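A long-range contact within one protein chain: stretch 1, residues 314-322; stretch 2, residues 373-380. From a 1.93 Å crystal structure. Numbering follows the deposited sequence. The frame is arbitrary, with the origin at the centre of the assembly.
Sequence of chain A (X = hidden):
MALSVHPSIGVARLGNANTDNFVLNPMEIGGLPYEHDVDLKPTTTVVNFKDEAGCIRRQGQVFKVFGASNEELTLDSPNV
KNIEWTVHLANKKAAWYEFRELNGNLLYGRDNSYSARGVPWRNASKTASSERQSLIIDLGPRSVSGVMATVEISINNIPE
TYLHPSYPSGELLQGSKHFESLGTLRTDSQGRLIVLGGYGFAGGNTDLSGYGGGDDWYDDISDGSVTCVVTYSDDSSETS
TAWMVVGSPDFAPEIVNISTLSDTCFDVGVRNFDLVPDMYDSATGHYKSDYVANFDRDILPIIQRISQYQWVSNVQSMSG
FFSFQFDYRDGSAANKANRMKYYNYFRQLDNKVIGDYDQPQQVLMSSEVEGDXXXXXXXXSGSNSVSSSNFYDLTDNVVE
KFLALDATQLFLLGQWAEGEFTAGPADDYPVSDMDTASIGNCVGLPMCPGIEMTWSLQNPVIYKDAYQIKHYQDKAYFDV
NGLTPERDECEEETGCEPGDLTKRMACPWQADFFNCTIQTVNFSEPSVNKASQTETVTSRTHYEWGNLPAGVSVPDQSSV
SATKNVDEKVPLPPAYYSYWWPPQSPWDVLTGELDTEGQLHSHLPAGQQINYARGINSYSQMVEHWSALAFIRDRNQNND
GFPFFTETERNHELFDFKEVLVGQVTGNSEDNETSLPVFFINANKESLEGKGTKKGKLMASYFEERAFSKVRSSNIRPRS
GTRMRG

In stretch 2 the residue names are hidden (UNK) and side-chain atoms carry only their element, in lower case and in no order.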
# COMPACT_ATOMS: atom_id res chain seq x y z
N ASN A 314 -16.51 -29.78 0.98
CA ASN A 314 -17.18 -30.50 2.04
C ASN A 314 -18.66 -30.16 2.03
O ASN A 314 -19.08 -29.17 2.60
CB ASN A 314 -16.54 -30.21 3.38
CG ASN A 314 -15.18 -30.82 3.48
OD1 ASN A 314 -14.99 -31.97 3.14
ND2 ASN A 314 -14.20 -30.04 3.91
N VAL A 315 -19.41 -31.04 1.34
CA VAL A 315 -20.83 -30.89 1.17
C VAL A 315 -21.53 -32.18 1.55
O VAL A 315 -22.41 -32.70 0.84
CB VAL A 315 -21.14 -30.51 -0.29
CG1 VAL A 315 -20.74 -29.06 -0.51
CG2 VAL A 315 -20.48 -31.55 -1.26
N GLN A 316 -21.20 -32.68 2.74
CA GLN A 316 -21.73 -33.95 3.22
C GLN A 316 -23.26 -33.90 3.36
O GLN A 316 -23.92 -34.91 3.20
CB GLN A 316 -21.09 -34.26 4.58
CG GLN A 316 -19.62 -34.56 4.52
CD GLN A 316 -18.70 -33.36 4.43
OE1 GLN A 316 -19.10 -32.18 4.36
NE2 GLN A 316 -17.42 -33.67 4.31
N SER A 317 -23.81 -32.73 3.61
CA SER A 317 -25.27 -32.63 3.67
C SER A 317 -25.97 -33.04 2.40
O SER A 317 -27.15 -33.37 2.45
CB SER A 317 -25.69 -31.22 4.07
OG SER A 317 -25.65 -30.29 3.03
N MET A 318 -25.24 -33.09 1.27
CA MET A 318 -25.77 -33.56 0.00
C MET A 318 -25.74 -35.06 -0.16
O MET A 318 -26.33 -35.60 -1.11
CB MET A 318 -25.06 -32.92 -1.20
CG MET A 318 -25.25 -31.39 -1.18
SD MET A 318 -25.26 -30.56 -2.76
CE MET A 318 -23.56 -30.50 -3.20
N SER A 319 -25.17 -35.74 0.83
CA SER A 319 -24.99 -37.20 0.71
C SER A 319 -26.28 -37.95 0.63
O SER A 319 -26.37 -38.96 -0.07
CB SER A 319 -24.05 -37.72 1.81
OG SER A 319 -24.73 -37.57 3.01
N GLY A 320 -27.31 -37.50 1.32
CA GLY A 320 -28.61 -38.17 1.23
C GLY A 320 -29.23 -38.16 -0.15
O GLY A 320 -30.19 -38.89 -0.37
N PHE A 321 -28.72 -37.35 -1.06
CA PHE A 321 -29.25 -37.23 -2.36
C PHE A 321 -28.58 -38.17 -3.36
O PHE A 321 -28.99 -38.19 -4.54
CB PHE A 321 -29.30 -35.78 -2.80
CG PHE A 321 -30.15 -34.95 -1.86
CD1 PHE A 321 -31.52 -34.91 -2.04
CD2 PHE A 321 -29.62 -34.37 -0.71
CE1 PHE A 321 -32.36 -34.23 -1.13
CE2 PHE A 321 -30.44 -33.73 0.21
CZ PHE A 321 -31.82 -33.64 -0.00
N PHE A 322 -27.55 -38.89 -2.93
CA PHE A 322 -26.99 -39.89 -3.81
C PHE A 322 -26.74 -41.21 -3.04
O PHE A 322 -25.93 -42.03 -3.43
CB PHE A 322 -25.77 -39.42 -4.56
CG PHE A 322 -24.64 -38.94 -3.70
CD1 PHE A 322 -23.59 -39.77 -3.43
CD2 PHE A 322 -24.62 -37.66 -3.20
CE1 PHE A 322 -22.49 -39.32 -2.68
CE2 PHE A 322 -23.53 -37.20 -2.45
CZ PHE A 322 -22.46 -38.02 -2.19
N UNK A 373 -33.69 -30.33 10.48
CA UNK A 373 -32.75 -29.41 9.84
C UNK A 373 -31.87 -30.04 8.76
O UNK A 373 -31.03 -30.91 9.04
c UNK A 373 -32.68 -28.11 11.93
c UNK A 373 -31.94 -27.70 13.17
c UNK A 373 -31.85 -28.80 10.88
c UNK A 373 -30.94 -27.78 10.27
N UNK A 374 -32.05 -29.57 7.56
CA UNK A 374 -31.21 -30.00 6.39
C UNK A 374 -31.04 -28.82 5.47
O UNK A 374 -32.03 -28.15 5.18
c UNK A 374 -31.89 -31.15 5.59
c UNK A 374 -32.01 -32.69 3.66
c UNK A 374 -29.87 -32.49 4.98
c UNK A 374 -31.09 -31.74 4.43
N UNK A 375 -29.81 -28.57 4.98
CA UNK A 375 -29.63 -27.52 3.93
C UNK A 375 -30.31 -27.93 2.65
O UNK A 375 -30.13 -29.07 2.18
c UNK A 375 -27.52 -27.97 5.06
c UNK A 375 -28.52 -29.07 5.50
c UNK A 375 -28.09 -27.44 3.72
N UNK A 376 -31.07 -27.00 2.08
CA UNK A 376 -31.76 -27.26 0.86
C UNK A 376 -30.83 -27.33 -0.35
O UNK A 376 -29.67 -26.94 -0.25
c UNK A 376 -34.89 -25.04 1.52
c UNK A 376 -32.87 -26.24 0.69
c UNK A 376 -34.71 -27.47 1.90
c UNK A 376 -33.92 -26.17 1.80
N UNK A 377 -31.35 -27.93 -1.44
CA UNK A 377 -30.52 -28.44 -2.50
C UNK A 377 -30.66 -27.65 -3.79
O UNK A 377 -31.75 -27.16 -4.12
c UNK A 377 -30.39 -30.82 -1.68
c UNK A 377 -30.90 -29.90 -2.79
c UNK A 377 -28.50 -32.00 -3.27
s UNK A 377 -28.61 -31.06 -1.78
N UNK A 378 -29.58 -27.59 -4.57
CA UNK A 378 -28.23 -28.03 -4.21
C UNK A 378 -27.69 -27.01 -3.17
O UNK A 378 -28.06 -25.83 -3.20
c UNK A 378 -29.66 -27.00 -5.89
c UNK A 378 -28.31 -27.13 -6.42
c UNK A 378 -27.48 -27.94 -5.53
N UNK A 379 -26.86 -27.49 -2.27
CA UNK A 379 -26.28 -26.61 -1.24
C UNK A 379 -24.99 -25.92 -1.73
O UNK A 379 -23.90 -26.53 -1.78
c UNK A 379 -25.40 -23.76 1.37
c UNK A 379 -26.04 -27.36 0.03
s UNK A 379 -26.65 -25.06 1.53
c UNK A 379 -25.56 -26.47 1.19
N UNK A 380 -25.14 -24.62 -2.03
CA UNK A 380 -24.14 -23.82 -2.73
C UNK A 380 -24.68 -22.39 -2.73
O UNK A 380 -25.91 -22.14 -2.52
c UNK A 380 -22.64 -23.88 -4.80
o UNK A 380 -21.64 -24.60 -4.72
c UNK A 380 -23.96 -24.30 -4.15
n UNK A 380 -22.67 -22.74 -5.58
O HOH W 1 -27.92 -30.55 1.77

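Position 373 carries four side-chain carbons, forked at the first, with one arm two carbons long, and they lie out of reach of stretch 1. That pattern is isoleucine, Ile-373.

Position 374 also has four carbons, but the fork comes at the second; one terminal carbon lies 3.8 Å from CZ of Phe-321, at the ring edge, and the other 3.8 Å from O of Ser-317. This is leucine, Leu-374, the two carbons being CD2 and CD1 respectively. Its CA-to-CB bond points sideways, yet the end of the side chain comes nearer. A fork set one carbon out lets its two methyls reach two neighbours.

At position 375 three carbons close a ring onto the backbone N, and one of them sits 3.6 Å from OG of Ser-317. The ring defines Pro-375, and the carbon is its CG. Proline has no amide hydrogen to offer, but its O accepts a hydrogen bond from water 1 (2.7 Å from the water O), and that water is also hydrogen-bonded to Ser-317 OG at 2.6 Å.

Position 376 has four carbons forked at the second, none touching stretch 1: again leucine. The CA-to-CB bond of Leu-376 points away from stretch 1.

Position 377 shows an unbranched chain of two carbons, a sulfur and a terminal carbon; its second carbon lies over the face of the Phe-321 ring, and its sulfur 3.4 Å from CG of Met-318. This is methionine. The flexible chain of Met-377, m at all three chi angles, folds over Phe-321. CG stands 3.6 Å from the ring centroid in a CH-pi contact, while SD lies obliquely 4.1 Å from that centroid.

Position 378 is another three-carbon ring closed onto N, with CB 4.4 Å from SD of Met-318, hence Pro-378. The peptide bond before it is cis, a form far more accessible to proline than to other residues. Its CA-to-CB bond points away.

Position 379 repeats the unbranched two-carbon, sulfur, carbon pattern. CB lies 4.3 Å from CG of Met-318, and the backbone N donates a weak hydrogen bond to SD of Met-318 over 3.5 Å. It is Met-379, and the end of its chain leads away.

Position 380 has two carbons, the second bearing one oxygen and one nitrogen, and makes no contact with stretch 1: a carboxamide, Asn-380.

The contact thus joins a 3-10 segment to an irregular strip, burying 400 Å² in all. Met-318 and Phe-321 pack against Met-377, Leu-374 adds to the ring edge, and water 1 links Ser-317 to Pro-375. Apolar packing predominates, with few polar links.

Stretch 2, residues 373-380: ILPLMPMN
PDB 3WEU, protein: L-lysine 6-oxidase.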